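Local atomic coordinates of hypothetical sugar ABC-transporter sugar binding protein (Arthrobacter globiformis, PDB entry 7BVT), a protein that binds cyclic alpha-maltosyl-1,6-maltose and probably delivers it to an ABC transporter for uptake. Residues F319-E327 / L335-T343. Numbering follows the deposited sequence.
Sequences FLEPDQVTE and LPVLDSVAT
The two methyls of V325 divide the work of packing against 335-343. With CG1 lying opposite the backbone N (chi1 161°), that methyl meets P336 CB at 3.7 Å, the two side chains crossing at about a right angle, and also reaches V341 CG2 at 4.0 Å. V325 CG2 faces L338 CD1 at 3.6 Å. The same L338 CD1 lies 3.3 Å from L320 O, against the turn that joins helix 306-319 to helix 322-332. Beyond it, L320 CD2 touches V337 CG2, again at a steep crossing. In this solute-binding protein of the periplasmic-binding-protein type, the loop after helix 322-332 and the short helix 339-342 that follows pack back on that helix's first turn, the side chain of V337 about 11 Å from a bound glucose. Y347 of helix 345-354 packs on P336 and V341. T326 OG1 donates a hydrogen bond to P322 O one turn back (2.8 Å), from the carbonyl face opposite to that used by T326 N, and rests 3.5 Å from V341 CG1. Replacing T326 with an alanine takes the hydroxyl away and would probably leave P322 O more weakly held and a gap beside V341 CG1. At the edge, P322 flanks V341 CG2 more loosely, through CB at 4.2 Å.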
loop_
_atom_site.group_PDB
_atom_site.type_symbol
_atom_site.label_atom_id
_atom_site.label_comp_id
_atom_site.label_asym_id
_atom_site.label_seq_id
_atom_site.Cartn_x
_atom_site.Cartn_y
_atom_site.Cartn_z
ATOM N N PHE A 319 5.626 20.594 -0.912
ATOM C CA PHE A 319 5.970 19.215 -0.524
ATOM C C PHE A 319 5.975 18.298 -1.753
ATOM O O PHE A 319 6.766 17.355 -1.790
ATOM C CB PHE A 319 5.014 18.705 0.551
ATOM C CG PHE A 319 5.622 17.580 1.340
ATOM C CD1 PHE A 319 6.603 17.825 2.295
ATOM C CD2 PHE A 319 5.193 16.280 1.153
ATOM C CE1 PHE A 319 7.119 16.792 3.052
ATOM C CE2 PHE A 319 5.717 15.259 1.930
ATOM C CZ PHE A 319 6.690 15.518 2.866
ATOM N N LEU A 320 5.153 18.605 -2.761
ATOM C CA LEU A 320 4.992 17.713 -3.948
ATOM C C LEU A 320 5.846 18.170 -5.132
ATOM O O LEU A 320 5.717 17.588 -6.213
ATOM C CB LEU A 320 3.500 17.663 -4.295
ATOM C CG LEU A 320 2.678 16.821 -3.311
ATOM C CD1 LEU A 320 1.188 16.965 -3.554
ATOM C CD2 LEU A 320 3.091 15.341 -3.339
ATOM N N GLU A 321 6.702 19.188 -4.968
ATOM C CA GLU A 321 7.647 19.547 -6.059
ATOM C C GLU A 321 8.701 18.448 -6.144
ATOM O O GLU A 321 9.048 17.822 -5.111
ATOM C CB GLU A 321 8.265 20.919 -5.804
ATOM C CG GLU A 321 7.234 22.024 -5.802
ATOM C CD GLU A 321 7.744 23.424 -5.537
ATOM O OE1 GLU A 321 8.958 23.575 -5.258
ATOM O OE2 GLU A 321 6.925 24.350 -5.611
ATOM N N PRO A 322 9.260 18.202 -7.348
ATOM C CA PRO A 322 10.186 17.086 -7.529
ATOM C C PRO A 322 11.362 17.088 -6.545
ATOM O O PRO A 322 11.747 16.021 -6.035
ATOM C CB PRO A 322 10.663 17.225 -8.978
ATOM C CG PRO A 322 9.623 18.066 -9.666
ATOM C CD PRO A 322 8.930 18.904 -8.606
ATOM N N ASP A 323 11.973 18.254 -6.313
ATOM C CA ASP A 323 13.147 18.293 -5.407
ATOM C C ASP A 323 12.776 17.792 -4.017
ATOM O O ASP A 323 13.616 17.092 -3.397
ATOM C CB ASP A 323 13.741 19.694 -5.272
ATOM C CG ASP A 323 14.467 20.149 -6.530
ATOM O OD1 ASP A 323 14.566 19.349 -7.497
ATOM O OD2 ASP A 323 14.967 21.298 -6.492
ATOM N N GLN A 324 11.596 18.164 -3.523
ATOM C CA GLN A 324 11.126 17.728 -2.176
ATOM C C GLN A 324 10.809 16.234 -2.213
ATOM O O GLN A 324 11.242 15.504 -1.335
ATOM C CB GLN A 324 9.933 18.568 -1.714
ATOM C CG GLN A 324 10.356 19.882 -1.075
ATOM C CD GLN A 324 10.989 20.845 -2.049
ATOM O OE1 GLN A 324 12.227 20.935 -2.139
ATOM N NE2 GLN A 324 10.173 21.528 -2.843
ATOM N N VAL A 325 10.062 15.794 -3.226
ATOM C CA VAL A 325 9.635 14.385 -3.330
ATOM C C VAL A 325 10.898 13.499 -3.437
ATOM O O VAL A 325 10.961 12.437 -2.799
ATOM C CB VAL A 325 8.725 14.219 -4.559
ATOM C CG1 VAL A 325 8.603 12.767 -5.040
ATOM C CG2 VAL A 325 7.372 14.859 -4.317
ATOM N N THR A 326 11.918 13.932 -4.186
ATOM C CA THR A 326 13.145 13.119 -4.347
ATOM C C THR A 326 13.842 13.036 -2.995
ATOM O O THR A 326 14.157 11.925 -2.524
ATOM C CB THR A 326 14.080 13.752 -5.378
ATOM O OG1 THR A 326 13.373 13.844 -6.607
ATOM C CG2 THR A 326 15.342 12.941 -5.583
ATOM N N GLU A 327 14.078 14.172 -2.355
ATOM C CA GLU A 327 14.846 14.134 -1.070
ATOM C C GLU A 327 14.069 13.388 0.004
ATOM O O GLU A 327 14.644 12.532 0.690
ATOM C CB GLU A 327 15.219 15.521 -0.539
ATOM C CG GLU A 327 16.705 15.613 -0.125
ATOM C CD GLU A 327 17.094 15.857 1.337
ATOM O OE1 GLU A 327 16.222 16.229 2.170
ATOM O OE2 GLU A 327 18.302 15.690 1.652
ATOM N N LEU A 335 8.453 5.219 -1.447
ATOM C CA LEU A 335 8.507 5.373 -2.904
ATOM C C LEU A 335 7.943 6.737 -3.287
ATOM O O LEU A 335 7.016 7.222 -2.639
ATOM C CB LEU A 335 7.686 4.260 -3.566
ATOM C CG LEU A 335 8.059 2.852 -3.146
ATOM C CD1 LEU A 335 7.195 1.836 -3.839
ATOM C CD2 LEU A 335 9.521 2.556 -3.458
ATOM N N PRO A 336 8.461 7.361 -4.360
ATOM C CA PRO A 336 8.016 8.687 -4.724
ATOM C C PRO A 336 6.587 8.612 -5.251
ATOM O O PRO A 336 6.223 7.665 -5.946
ATOM C CB PRO A 336 8.937 9.181 -5.824
ATOM C CG PRO A 336 9.872 8.058 -6.111
ATOM C CD PRO A 336 9.605 6.916 -5.173
ATOM N N VAL A 337 5.821 9.642 -4.990
ATOM C CA VAL A 337 4.411 9.677 -5.467
ATOM C C VAL A 337 4.307 10.234 -6.899
ATOM O O VAL A 337 3.213 10.134 -7.487
ATOM C CB VAL A 337 3.521 10.473 -4.492
ATOM C CG1 VAL A 337 3.565 9.851 -3.114
ATOM C CG2 VAL A 337 3.864 11.943 -4.422
ATOM N N LEU A 338 5.356 10.868 -7.415
ATOM C CA LEU A 338 5.394 11.465 -8.748
ATOM C C LEU A 338 5.912 10.431 -9.748
ATOM O O LEU A 338 6.962 9.832 -9.501
ATOM C CB LEU A 338 6.295 12.691 -8.723
ATOM C CG LEU A 338 5.859 13.825 -7.819
ATOM C CD1 LEU A 338 6.852 14.981 -7.883
ATOM C CD2 LEU A 338 4.492 14.366 -8.220
ATOM N N ASP A 339 5.232 10.290 -10.886
ATOM C CA ASP A 339 5.710 9.415 -11.967
ATOM C C ASP A 339 7.093 9.925 -12.405
ATOM O O ASP A 339 8.004 9.101 -12.657
ATOM C CB ASP A 339 4.733 9.380 -13.146
ATOM C CG ASP A 339 3.402 8.637 -13.020
ATOM O OD1 ASP A 339 3.143 8.090 -12.000
ATOM O OD2 ASP A 339 2.592 8.717 -13.984
ATOM N N SER A 340 7.250 11.234 -12.529
ATOM C CA SER A 340 8.457 11.855 -13.125
ATOM C C SER A 340 9.675 11.558 -12.252
ATOM O O SER A 340 10.776 11.442 -12.780
ATOM C CB SER A 340 8.309 13.320 -13.253
ATOM O OG SER A 340 8.308 13.947 -11.987
ATOM N N VAL A 341 9.471 11.341 -10.968
ATOM C CA VAL A 341 10.615 11.027 -10.066
ATOM C C VAL A 341 10.877 9.523 -10.129
ATOM O O VAL A 341 12.037 9.136 -10.297
ATOM C CB VAL A 341 10.376 11.558 -8.645
ATOM C CG1 VAL A 341 11.462 11.078 -7.693
ATOM C CG2 VAL A 341 10.261 13.058 -8.620
ATOM N N ALA A 342 9.851 8.685 -10.027
ATOM C CA ALA A 342 9.984 7.212 -10.064
ATOM C C ALA A 342 10.684 6.770 -11.348
ATOM O O ALA A 342 11.417 5.762 -11.289
ATOM C CB ALA A 342 8.632 6.541 -9.936
ATOM N N THR A 343 10.523 7.531 -12.443
ATOM C CA THR A 343 11.107 7.179 -13.756
ATOM C C THR A 343 12.289 8.073 -14.104
ATOM O O THR A 343 12.831 7.884 -15.199
ATOM C CB THR A 343 10.070 7.227 -14.876
ATOM O OG1 THR A 343 9.645 8.584 -15.021
ATOM C CG2 THR A 343 8.877 6.346 -14.616
#